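Local structure of oxidase/hydroxylase (Streptomyces hygroscopicus subsp. hygroscopicus, 4XCB) at residues F65-L75 / L221-P229; V81-Y92 / K133-A141. The protein probably acts as a metal- and 2-oxoglutarate-dependent oxygenase of the phytanoyl-CoA dioxygenase family, here holding nickel, 2-oxoglutarate and a hygromycin B variant. All coordinates share one frame; numbering follows the deposited sequence.

Interaction 1. Residues F65-L75 / L221-P229; sequences FARLALDDRLL and LLTAFGYGP
Phe65, Ala69 and Leu75 track Thr223, Phe225 and Tyr227 as helix 65-69, the turn after it and the start of the next helix pass over strand 221-229. The axes of helix 65-69 and the strand approach to 10.0 Å at a crossing angle of -51°, and the backbones draw closest at Ala69 and Phe225, with 6.5 Å between their CA atoms. This is helix-on-sheet packing on the outside of the double-stranded beta-helix of a cupin-clan oxygenase. Thr223, Phe225 and Tyr227, two residues apart, point toward the helices, whereas Leu222 on the other side of the sheet belongs to the 2-oxoglutarate pocket.

The Phe225 ring sits at the middle of the contact, with Phe65, Leu68, Ala69 and Leu74 around it. Ala69 CA lies over one face of the ring, offset toward the rim, while Ala69 CB comes to 3.7 Å from Phe225 CD1. Leu68 swings CG anti to its backbone nitrogen (chi1 179°), which brings CD2 to 3.6 Å from Phe225 CE2, and Leu74 CD1 reaches Phe225 CD2. At one end of the contact Phe65 CE1 meets the methyl CG2 of Thr223 at 4.0 Å; at the other, Leu75 CD2 packs on Tyr227 CE2, where Leu245 of a second subunit also covers both side chains.

The turn between the helices is fixed from within. Asp71 caps the second helix by accepting from Arg73 N, and the guanidinium of Arg73 grips the same carboxylate side-on through NE and NH2, while NH2 also forms a salt bridge with Glu31. Across the contact, one hydrogen bond joins the segments: Tyr227 OH donates to Ala69 O at 2.7 Å, with the carbonyl oxygen at the ring edge and the hydroxyl tilted 22° from the carbonyl plane.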
loop_
_atom_site.group_PDB
_atom_site.type_symbol
_atom_site.label_atom_id
_atom_site.label_comp_id
_atom_site.label_asym_id
_atom_site.label_seq_id
_atom_site.Cartn_x
_atom_site.Cartn_y
_atom_site.Cartn_z
ATOM N N PHE A 65 -27.821 -27.411 0.944
ATOM C CA PHE A 65 -26.619 -26.631 1.144
ATOM C C PHE A 65 -26.096 -26.043 -0.157
ATOM O O PHE A 65 -25.418 -25.014 -0.132
ATOM C CB PHE A 65 -25.574 -27.468 1.864
ATOM C CG PHE A 65 -25.928 -27.710 3.299
ATOM C CD1 PHE A 65 -26.066 -26.633 4.168
ATOM C CD2 PHE A 65 -26.162 -28.988 3.783
ATOM C CE1 PHE A 65 -26.417 -26.832 5.485
ATOM C CE2 PHE A 65 -26.508 -29.189 5.115
ATOM C CZ PHE A 65 -26.642 -28.113 5.957
ATOM N N ALA A 66 -26.447 -26.652 -1.286
ATOM C CA ALA A 66 -26.208 -26.003 -2.572
ATOM C C ALA A 66 -26.939 -24.665 -2.636
ATOM O O ALA A 66 -26.394 -23.671 -3.115
ATOM C CB ALA A 66 -26.646 -26.901 -3.731
ATOM N N ARG A 67 -28.174 -24.637 -2.136
ATOM C CA ARG A 67 -28.969 -23.415 -2.154
ATOM C C ARG A 67 -28.462 -22.418 -1.122
ATOM O O ARG A 67 -28.438 -21.210 -1.379
ATOM C CB ARG A 67 -30.449 -23.725 -1.920
ATOM C CG ARG A 67 -31.087 -24.438 -3.121
ATOM C CD ARG A 67 -32.596 -24.497 -3.015
ATOM N NE ARG A 67 -33.016 -25.442 -1.994
ATOM C CZ ARG A 67 -33.191 -26.741 -2.222
ATOM N NH1 ARG A 67 -32.989 -27.238 -3.437
ATOM N NH2 ARG A 67 -33.569 -27.538 -1.236
ATOM N N LEU A 68 -28.049 -22.925 0.032
ATOM C CA LEU A 68 -27.496 -22.059 1.073
ATOM C C LEU A 68 -26.267 -21.326 0.537
ATOM O O LEU A 68 -26.118 -20.125 0.756
ATOM C CB LEU A 68 -27.148 -22.859 2.333
ATOM C CG LEU A 68 -26.546 -22.053 3.473
ATOM C CD1 LEU A 68 -27.438 -20.861 3.765
ATOM C CD2 LEU A 68 -26.400 -22.919 4.706
ATOM N N ALA A 69 -25.399 -22.045 -0.170
ATOM C CA ALA A 69 -24.186 -21.448 -0.743
ATOM C C ALA A 69 -24.466 -20.284 -1.693
ATOM O O ALA A 69 -23.630 -19.393 -1.853
ATOM C CB ALA A 69 -23.370 -22.515 -1.464
ATOM N N LEU A 70 -25.635 -20.288 -2.327
ATOM C CA LEU A 70 -25.999 -19.224 -3.257
ATOM C C LEU A 70 -27.040 -18.263 -2.673
ATOM O O LEU A 70 -27.547 -17.407 -3.388
ATOM C CB LEU A 70 -26.521 -19.812 -4.570
ATOM C CG LEU A 70 -25.593 -20.797 -5.280
ATOM C CD1 LEU A 70 -26.180 -21.183 -6.626
ATOM C CD2 LEU A 70 -24.203 -20.215 -5.464
ATOM N N ASP A 71 -27.366 -18.415 -1.392
ATOM C CA ASP A 71 -28.360 -17.554 -0.751
ATOM C C ASP A 71 -27.869 -16.104 -0.774
ATOM O O ASP A 71 -26.728 -15.834 -0.407
ATOM C CB ASP A 71 -28.621 -18.028 0.689
ATOM C CG ASP A 71 -29.912 -17.474 1.285
ATOM O OD1 ASP A 71 -30.058 -16.244 1.429
ATOM O OD2 ASP A 71 -30.782 -18.290 1.649
ATOM N N ASP A 72 -28.705 -15.160 -1.199
ATOM C CA ASP A 72 -28.247 -13.762 -1.230
ATOM C C ASP A 72 -27.958 -13.181 0.163
ATOM O O ASP A 72 -27.334 -12.129 0.271
ATOM C CB ASP A 72 -29.252 -12.867 -1.960
ATOM C CG ASP A 72 -30.641 -12.949 -1.379
ATOM O OD1 ASP A 72 -30.870 -13.809 -0.500
ATOM O OD2 ASP A 72 -31.510 -12.162 -1.815
ATOM N N ARG A 73 -28.398 -13.852 1.224
ATOM C CA ARG A 73 -28.077 -13.381 2.568
ATOM C C ARG A 73 -26.598 -13.609 2.837
ATOM O O ARG A 73 -26.015 -12.952 3.694
ATOM C CB ARG A 73 -28.942 -14.079 3.618
ATOM C CG ARG A 73 -30.339 -13.493 3.723
ATOM C CD ARG A 73 -31.234 -14.329 4.618
ATOM N NE ARG A 73 -31.500 -15.655 4.061
ATOM C CZ ARG A 73 -32.244 -16.574 4.666
ATOM N NH1 ARG A 73 -32.787 -16.310 5.844
ATOM N NH2 ARG A 73 -32.456 -17.754 4.088
ATOM N N LEU A 74 -26.003 -14.563 2.122
ATOM C CA LEU A 74 -24.556 -14.747 2.163
ATOM C C LEU A 74 -23.871 -13.987 1.046
ATOM O O LEU A 74 -22.851 -13.338 1.264
ATOM C CB LEU A 74 -24.191 -16.226 2.049
ATOM C CG LEU A 74 -24.748 -17.180 3.107
ATOM C CD1 LEU A 74 -24.037 -18.522 3.022
ATOM C CD2 LEU A 74 -24.582 -16.584 4.493
ATOM N N LEU A 75 -24.411 -14.091 -0.167
ATOM C CA LEU A 75 -23.730 -13.521 -1.312
ATOM C C LEU A 75 -23.670 -12.006 -1.275
ATOM O O LEU A 75 -22.668 -11.423 -1.674
ATOM C CB LEU A 75 -24.389 -13.966 -2.619
ATOM C CG LEU A 75 -24.308 -15.450 -2.964
ATOM C CD1 LEU A 75 -24.731 -15.617 -4.404
ATOM C CD2 LEU A 75 -22.900 -15.984 -2.750
ATOM N N LEU A 221 -21.570 -26.805 16.168
ATOM C CA LEU A 221 -21.925 -27.078 14.774
ATOM C C LEU A 221 -21.955 -25.822 13.903
ATOM O O LEU A 221 -22.516 -24.801 14.280
ATOM C CB LEU A 221 -23.290 -27.768 14.715
ATOM C CG LEU A 221 -23.628 -28.458 13.390
ATOM C CD1 LEU A 221 -22.641 -29.577 13.095
ATOM C CD2 LEU A 221 -25.049 -29.000 13.436
ATOM N N LEU A 222 -21.360 -25.908 12.720
ATOM C CA LEU A 222 -21.447 -24.800 11.788
ATOM C C LEU A 222 -21.171 -25.271 10.381
ATOM O O LEU A 222 -20.666 -26.370 10.176
ATOM C CB LEU A 222 -20.469 -23.682 12.152
ATOM C CG LEU A 222 -19.017 -23.889 11.726
ATOM C CD1 LEU A 222 -18.229 -22.614 11.903
ATOM C CD2 LEU A 222 -18.371 -25.014 12.499
ATOM N N THR A 223 -21.527 -24.426 9.422
ATOM C CA THR A 223 -21.197 -24.666 8.024
ATOM C C THR A 223 -20.457 -23.457 7.472
ATOM O O THR A 223 -20.793 -22.320 7.787
ATOM C CB THR A 223 -22.458 -24.940 7.192
ATOM O OG1 THR A 223 -23.350 -23.824 7.315
ATOM C CG2 THR A 223 -23.161 -26.200 7.702
ATOM N N ALA A 224 -19.427 -23.706 6.676
ATOM C CA ALA A 224 -18.563 -22.640 6.179
ATOM C C ALA A 224 -18.567 -22.630 4.665
ATOM O O ALA A 224 -18.428 -23.682 4.030
ATOM C CB ALA A 224 -17.150 -22.823 6.681
ATOM N N PHE A 225 -18.696 -21.441 4.089
ATOM C CA PHE A 225 -18.666 -21.321 2.632
ATOM C C PHE A 225 -17.608 -20.318 2.239
ATOM O O PHE A 225 -17.581 -19.209 2.776
ATOM C CB PHE A 225 -20.044 -20.921 2.102
ATOM C CG PHE A 225 -21.119 -21.915 2.430
ATOM C CD1 PHE A 225 -21.327 -23.015 1.618
ATOM C CD2 PHE A 225 -21.911 -21.757 3.549
ATOM C CE1 PHE A 225 -22.313 -23.945 1.922
ATOM C CE2 PHE A 225 -22.898 -22.687 3.871
ATOM C CZ PHE A 225 -23.096 -23.784 3.046
ATOM N N GLY A 226 -16.741 -20.709 1.305
ATOM C CA GLY A 226 -15.577 -19.915 0.957
ATOM C C GLY A 226 -15.757 -19.381 -0.441
ATOM O O GLY A 226 -16.161 -20.117 -1.338
ATOM N N TYR A 227 -15.484 -18.091 -0.606
ATOM C CA TYR A 227 -15.696 -17.406 -1.872
ATOM C C TYR A 227 -14.464 -16.646 -2.280
ATOM O O TYR A 227 -13.731 -16.128 -1.433
ATOM C CB TYR A 227 -16.874 -16.428 -1.790
ATOM C CG TYR A 227 -18.179 -17.025 -1.325
ATOM C CD1 TYR A 227 -18.493 -17.062 0.026
ATOM C CD2 TYR A 227 -19.092 -17.556 -2.230
ATOM C CE1 TYR A 227 -19.687 -17.602 0.466
ATOM C CE2 TYR A 227 -20.292 -18.094 -1.800
ATOM C CZ TYR A 227 -20.580 -18.122 -0.456
ATOM O OH TYR A 227 -21.773 -18.656 -0.010
ATOM N N GLY A 228 -14.252 -16.525 -3.583
ATOM C CA GLY A 228 -13.227 -15.638 -4.087
ATOM C C GLY A 228 -13.473 -15.364 -5.551
ATOM O O GLY A 228 -14.551 -15.681 -6.073
ATOM N N PRO A 229 -12.473 -14.806 -6.230
ATOM C CA PRO A 229 -12.644 -14.435 -7.636
ATOM C C PRO A 229 -12.761 -15.632 -8.560
ATOM O O PRO A 229 -12.337 -16.719 -8.215
ATOM C CB PRO A 229 -11.372 -13.636 -7.944
ATOM C CG PRO A 229 -10.836 -13.243 -6.610
ATOM C CD PRO A 229 -11.168 -14.361 -5.703
#

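Interaction 2. Residues V81-Y92 / K133-A141; sequences VVNQPLRLLEGY and KLYCPYVKA. With HY0 (hygromycin b variant), chain G; AKG (2-oxoglutaric acid), chain F.
Val81 and Val82, at the end of a helix, run close beside Leu134 and Cys136, with Cys136 N donating to Val81 O at 2.8 Å. In the double-stranded beta-helix, strands 86-92 and 139-141 flank strand 220-229 in one sheet, leaving Glu90 CA and Lys140 CA 9.0 Å apart. Asn83 leaves the helix with positive phi, and its ND2 gives a nearly straight bond to Leu134 O. Beside this turn Val82 CG2 presses on Val139 CG2 at 3.5 Å, a tight apolar fit.

Beyond the turn, the segments meet through long side chains. Leu89 CD1 makes a CH-pi contact over one face of the Tyr138 ring, whose hydroxyl donates to Glu90 OE1 from above the carboxylate plane. Glu90 also accepts from the hygromycin B variant, O32 to OE1 and O31 to OE2, so its carboxylate is gripped by three bonds. Lys140, extended beyond CG, carries NZ to the edge of the Tyr92 ring, 2.8 Å from OH, and donates to O32 of the same ligand as well. A phenylalanine in place of Tyr92 would probably cost Lys140 NZ one of its two acceptors here and O2 of 2-oxoglutarate the donor from this side chain. The two ligands are thus bridged by the tyrosine-lysine pair, in which Tyr92 OH donates to O2 of 2-oxoglutarate at 2.5 Å.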
loop_
_atom_site.group_PDB
_atom_site.type_symbol
_atom_site.label_atom_id
_atom_site.label_comp_id
_atom_site.label_asym_id
_atom_site.label_seq_id
_atom_site.Cartn_x
_atom_site.Cartn_y
_atom_site.Cartn_z
ATOM N N VAL A 81 -17.301 -7.319 0.133
ATOM C CA VAL A 81 -15.933 -7.372 0.649
ATOM C C VAL A 81 -14.954 -7.989 -0.356
ATOM O O VAL A 81 -13.748 -7.812 -0.236
ATOM C CB VAL A 81 -15.854 -8.129 2.003
ATOM C CG1 VAL A 81 -16.668 -7.385 3.073
ATOM C CG2 VAL A 81 -16.305 -9.587 1.873
ATOM N N VAL A 82 -15.467 -8.714 -1.342
ATOM C CA VAL A 82 -14.608 -9.234 -2.423
ATOM C C VAL A 82 -14.564 -8.295 -3.629
ATOM O O VAL A 82 -13.492 -7.990 -4.155
ATOM C CB VAL A 82 -15.074 -10.621 -2.884
ATOM C CG1 VAL A 82 -14.159 -11.170 -3.972
ATOM C CG2 VAL A 82 -15.093 -11.583 -1.715
ATOM N N ASN A 83 -15.732 -7.832 -4.062
ATOM C CA ASN A 83 -15.853 -6.880 -5.167
ATOM C C ASN A 83 -15.120 -7.337 -6.443
ATOM O O ASN A 83 -14.426 -6.563 -7.118
ATOM C CB ASN A 83 -15.373 -5.499 -4.718
ATOM C CG ASN A 83 -16.411 -4.783 -3.872
ATOM O OD1 ASN A 83 -17.519 -4.510 -4.345
ATOM N ND2 ASN A 83 -16.066 -4.483 -2.614
ATOM N N GLN A 84 -15.284 -8.623 -6.741
ATOM C CA GLN A 84 -14.802 -9.252 -7.979
ATOM C C GLN A 84 -15.899 -10.173 -8.490
ATOM O O GLN A 84 -16.751 -10.597 -7.703
ATOM C CB GLN A 84 -13.536 -10.075 -7.741
ATOM C CG GLN A 84 -12.386 -9.303 -7.161
ATOM C CD GLN A 84 -11.637 -8.516 -8.219
ATOM O OE1 GLN A 84 -10.836 -9.057 -8.964
ATOM N NE2 GLN A 84 -11.880 -7.223 -8.256
ATOM N N PRO A 85 -15.872 -10.504 -9.796
ATOM C CA PRO A 85 -16.703 -11.619 -10.253
ATOM C C PRO A 85 -16.412 -12.825 -9.372
ATOM O O PRO A 85 -15.255 -13.153 -9.148
ATOM C CB PRO A 85 -16.255 -11.840 -11.708
ATOM C CG PRO A 85 -15.643 -10.539 -12.123
ATOM C CD PRO A 85 -15.020 -9.965 -10.869
ATOM N N LEU A 86 -17.465 -13.446 -8.861
ATOM C CA LEU A 86 -17.386 -14.389 -7.757
ATOM C C LEU A 86 -17.430 -15.851 -8.164
ATOM O O LEU A 86 -18.134 -16.231 -9.107
ATOM C CB LEU A 86 -18.544 -14.122 -6.806
ATOM C CG LEU A 86 -18.370 -14.113 -5.296
ATOM C CD1 LEU A 86 -17.067 -13.453 -4.846
ATOM C CD2 LEU A 86 -19.577 -13.385 -4.735
ATOM N N ARG A 87 -16.714 -16.670 -7.403
ATOM C CA ARG A 87 -16.793 -18.115 -7.531
ATOM C C ARG A 87 -16.876 -18.746 -6.142
ATOM O O ARG A 87 -16.250 -18.271 -5.199
ATOM C CB ARG A 87 -15.585 -18.636 -8.308
ATOM C CG ARG A 87 -15.603 -20.116 -8.572
ATOM C CD ARG A 87 -14.292 -20.580 -9.200
ATOM N NE ARG A 87 -14.440 -21.964 -9.620
ATOM C CZ ARG A 87 -13.484 -22.709 -10.157
ATOM N NH1 ARG A 87 -12.264 -22.220 -10.337
ATOM N NH2 ARG A 87 -13.757 -23.961 -10.512
ATOM N N LEU A 88 -17.674 -19.794 -6.007
ATOM C CA LEU A 88 -17.726 -20.586 -4.784
ATOM C C LEU A 88 -16.516 -21.507 -4.713
ATOM O O LEU A 88 -16.317 -22.336 -5.607
ATOM C CB LEU A 88 -19.030 -21.391 -4.740
ATOM C CG LEU A 88 -19.165 -22.372 -3.577
ATOM C CD1 LEU A 88 -19.308 -21.645 -2.257
ATOM C CD2 LEU A 88 -20.363 -23.292 -3.807
ATOM N N LEU A 89 -15.701 -21.375 -3.664
ATOM C CA LEU A 89 -14.434 -22.121 -3.622
ATOM C C LEU A 89 -14.510 -23.381 -2.765
ATOM O O LEU A 89 -13.784 -24.353 -3.004
ATOM C CB LEU A 89 -13.304 -21.227 -3.112
ATOM C CG LEU A 89 -13.042 -19.981 -3.944
ATOM C CD1 LEU A 89 -11.917 -19.224 -3.263
ATOM C CD2 LEU A 89 -12.688 -20.308 -5.384
ATOM N N GLU A 90 -15.403 -23.374 -1.786
ATOM C CA GLU A 90 -15.593 -24.534 -0.913
ATOM C C GLU A 90 -16.846 -24.392 -0.069
ATOM O O GLU A 90 -17.350 -23.293 0.128
ATOM C CB GLU A 90 -14.388 -24.742 0.003
ATOM C CG GLU A 90 -14.039 -23.515 0.810
ATOM C CD GLU A 90 -12.893 -23.759 1.778
ATOM O OE1 GLU A 90 -12.306 -22.764 2.245
ATOM O OE2 GLU A 90 -12.585 -24.932 2.078
ATOM N N GLY A 91 -17.355 -25.516 0.419
ATOM C CA GLY A 91 -18.453 -25.481 1.363
ATOM C C GLY A 91 -18.376 -26.728 2.206
ATOM O O GLY A 91 -18.481 -27.848 1.682
ATOM N N TYR A 92 -18.176 -26.552 3.508
ATOM C CA TYR A 92 -18.021 -27.699 4.392
ATOM C C TYR A 92 -18.719 -27.489 5.729
ATOM O O TYR A 92 -19.166 -26.388 6.048
ATOM C CB TYR A 92 -16.536 -28.008 4.619
ATOM C CG TYR A 92 -15.755 -26.895 5.280
ATOM C CD1 TYR A 92 -15.143 -25.908 4.520
ATOM C CD2 TYR A 92 -15.608 -26.858 6.657
ATOM C CE1 TYR A 92 -14.424 -24.895 5.113
ATOM C CE2 TYR A 92 -14.895 -25.848 7.260
ATOM C CZ TYR A 92 -14.305 -24.874 6.480
ATOM O OH TYR A 92 -13.588 -23.875 7.091
ATOM N N LYS A 133 -13.975 0.822 -2.056
ATOM C CA LYS A 133 -14.311 -0.595 -2.052
ATOM C C LYS A 133 -13.207 -1.448 -1.462
ATOM O O LYS A 133 -12.029 -1.241 -1.758
ATOM C CB LYS A 133 -14.607 -1.063 -3.482
ATOM C CG LYS A 133 -15.888 -0.470 -4.056
ATOM C CD LYS A 133 -16.271 -1.168 -5.346
ATOM C CE LYS A 133 -17.585 -0.644 -5.905
ATOM N NZ LYS A 133 -17.507 0.803 -6.247
ATOM N N LEU A 134 -13.593 -2.414 -0.639
ATOM C CA LEU A 134 -12.688 -3.482 -0.215
ATOM C C LEU A 134 -12.536 -4.536 -1.293
ATOM O O LEU A 134 -13.498 -4.889 -1.974
ATOM C CB LEU A 134 -13.186 -4.155 1.049
ATOM C CG LEU A 134 -13.084 -3.279 2.294
ATOM C CD1 LEU A 134 -14.060 -3.816 3.312
ATOM C CD2 LEU A 134 -11.673 -3.291 2.844
ATOM N N TYR A 135 -11.313 -5.033 -1.431
ATOM C CA TYR A 135 -11.015 -6.123 -2.341
ATOM C C TYR A 135 -10.287 -7.234 -1.576
ATOM O O TYR A 135 -9.070 -7.220 -1.467
ATOM C CB TYR A 135 -10.172 -5.621 -3.521
ATOM C CG TYR A 135 -10.898 -4.632 -4.397
ATOM C CD1 TYR A 135 -11.749 -5.068 -5.410
ATOM C CD2 TYR A 135 -10.740 -3.268 -4.217
ATOM C CE1 TYR A 135 -12.413 -4.170 -6.237
ATOM C CE2 TYR A 135 -11.402 -2.353 -5.041
ATOM C CZ TYR A 135 -12.243 -2.814 -6.042
ATOM O OH TYR A 135 -12.927 -1.935 -6.857
ATOM N N CYS A 136 -11.044 -8.175 -1.013
ATOM C CA CYS A 136 -10.454 -9.314 -0.309
ATOM C C CYS A 136 -10.654 -10.563 -1.134
ATOM O O CYS A 136 -11.784 -10.926 -1.432
ATOM C CB CYS A 136 -11.081 -9.511 1.071
ATOM S SG CYS A 136 -11.096 -8.014 2.073
ATOM N N PRO A 137 -9.559 -11.231 -1.503
ATOM C CA PRO A 137 -9.743 -12.320 -2.469
ATOM C C PRO A 137 -10.260 -13.635 -1.870
ATOM O O PRO A 137 -10.717 -14.475 -2.646
ATOM C CB PRO A 137 -8.341 -12.499 -3.050
ATOM C CG PRO A 137 -7.437 -12.082 -1.957
ATOM C CD PRO A 137 -8.137 -10.963 -1.229
ATOM N N TYR A 138 -10.190 -13.841 -0.560
ATOM C CA TYR A 138 -10.657 -15.103 -0.011
ATOM C C TYR A 138 -11.416 -14.799 1.254
ATOM O O TYR A 138 -10.810 -14.398 2.246
ATOM C CB TYR A 138 -9.490 -16.058 0.273
ATOM C CG TYR A 138 -9.863 -17.525 0.286
ATOM C CD1 TYR A 138 -9.215 -18.424 -0.545
ATOM C CD2 TYR A 138 -10.868 -18.003 1.107
ATOM C CE1 TYR A 138 -9.551 -19.763 -0.551
ATOM C CE2 TYR A 138 -11.208 -19.341 1.118
ATOM C CZ TYR A 138 -10.549 -20.217 0.288
ATOM O OH TYR A 138 -10.877 -21.563 0.273
ATOM N N VAL A 139 -12.736 -14.943 1.206
ATOM C CA VAL A 139 -13.561 -14.724 2.385
ATOM C C VAL A 139 -14.466 -15.929 2.634
ATOM O O VAL A 139 -14.800 -16.709 1.710
ATOM C CB VAL A 139 -14.404 -13.441 2.261
ATOM C CG1 VAL A 139 -13.488 -12.218 2.027
ATOM C CG2 VAL A 139 -15.391 -13.574 1.141
ATOM N N LYS A 140 -14.841 -16.098 3.895
ATOM C CA LYS A 140 -15.722 -17.164 4.307
ATOM C C LYS A 140 -16.956 -16.617 4.964
ATOM O O LYS A 140 -16.892 -15.639 5.710
ATOM C CB LYS A 140 -15.025 -18.110 5.276
ATOM C CG LYS A 140 -14.110 -19.092 4.637
ATOM C CD LYS A 140 -13.698 -20.128 5.657
ATOM C CE LYS A 140 -12.627 -21.023 5.088
ATOM N NZ LYS A 140 -11.943 -21.784 6.179
ATOM N N ALA A 141 -18.081 -17.263 4.704
ATOM C CA ALA A 141 -19.268 -17.055 5.510
ATOM C C ALA A 141 -19.432 -18.268 6.403
ATOM O O ALA A 141 -19.669 -19.377 5.927
ATOM C CB ALA A 141 -20.500 -16.847 4.638
HETATM C C1 HY0 G . -2.497 -26.539 6.594
HETATM C C2 HY0 G . -1.183 -27.223 6.894
HETATM C C3 HY0 G . -1.317 -28.720 6.653
HETATM C C4 HY0 G . -2.423 -29.302 7.534
HETATM C C5 HY0 G . -3.745 -28.555 7.339
HETATM C C6 HY0 G . -3.596 -27.072 7.481
HETATM N N7 HY0 G . -0.195 -26.688 6.036
HETATM O O8 HY0 G . -2.336 -25.166 6.865
HETATM N N9 HY0 G . -2.600 -30.672 7.195
HETATM C C10 HY0 G . -1.560 -31.454 7.857
HETATM O O11 HY0 G . -4.649 -29.003 8.327
HETATM C C12 HY0 G . -6.435 -24.658 7.390
HETATM C C13 HY0 G . -5.325 -25.478 7.988
HETATM O O14 HY0 G . -5.684 -26.134 9.179
HETATM C C15 HY0 G . -6.080 -25.207 10.151
HETATM C C16 HY0 G . -7.440 -24.721 9.760
HETATM C C17 HY0 G . -7.287 -23.977 8.371
HETATM O O18 HY0 G . -4.855 -26.463 7.072
HETATM C C19 HY0 G . -6.130 -25.907 11.507
HETATM O O20 HY0 G . -4.788 -26.176 11.922
HETATM O O21 HY0 G . -8.317 -25.776 9.630
HETATM O O22 HY0 G . -8.533 -23.823 7.832
HETATM C C23 HY0 G . -8.473 -24.390 6.509
HETATM C C24 HY0 G . -9.793 -25.006 6.185
HETATM C C25 HY0 G . -9.877 -25.315 4.698
HETATM C C26 HY0 G . -9.549 -24.093 3.864
HETATM C C27 HY0 G . -8.190 -23.617 4.249
HETATM O O28 HY0 G . -8.197 -23.328 5.628
HETATM O O29 HY0 G . -7.366 -25.390 6.498
HETATM O O30 HY0 G . -9.977 -26.244 6.879
HETATM O O31 HY0 G . -11.165 -25.815 4.417
HETATM O O32 HY0 G . -10.504 -23.047 4.059
HETATM C C33 HY0 G . -7.825 -22.330 3.486
HETATM C C34 HY0 G . -6.328 -22.155 3.475
HETATM O O35 HY0 G . -5.707 -23.045 2.571
HETATM N N36 HY0 G . -8.384 -21.226 4.173
HETATM C C1 AKG F . -12.155 -22.743 9.812
HETATM O O1 AKG F . -11.146 -22.433 9.105
HETATM O O2 AKG F . -12.883 -23.734 9.502
HETATM C C2 AKG F . -12.493 -21.923 11.028
HETATM O O5 AKG F . -11.839 -20.914 11.221
HETATM C C3 AKG F . -13.582 -22.387 11.980
HETATM C C4 AKG F . -14.159 -21.279 12.829
HETATM C C5 AKG F . -15.023 -21.871 13.932
HETATM O O3 AKG F . -15.709 -21.110 14.670
HETATM O O4 AKG F . -15.047 -23.120 14.099
HETATM O O HOH W 1 -16.331 -2.571 0.109
#

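Interactions 1 and 2 lie about 10 Å apart, centre to centre, on one antiparallel sheet, helices covering one side and the ligands the other. Helix 72-82 contributes to both. Strand 220-229 of interaction 1 runs between strands 139-144 and 86-96, its antiparallel neighbours, both used by interaction 2. Along the chain, 65-75 is followed by 81-92 and 133-141, and 221-229 comes last, so the pairing of interaction 1 encloses that of interaction 2. Direct joints include Gly226 O with Leu89 N, at a classic beta bulge in which Leu89 and Glu90 both lie opposite Gly226. Helical packing is thereby linked to the ligand pocket, and both contacts touch a second subunit.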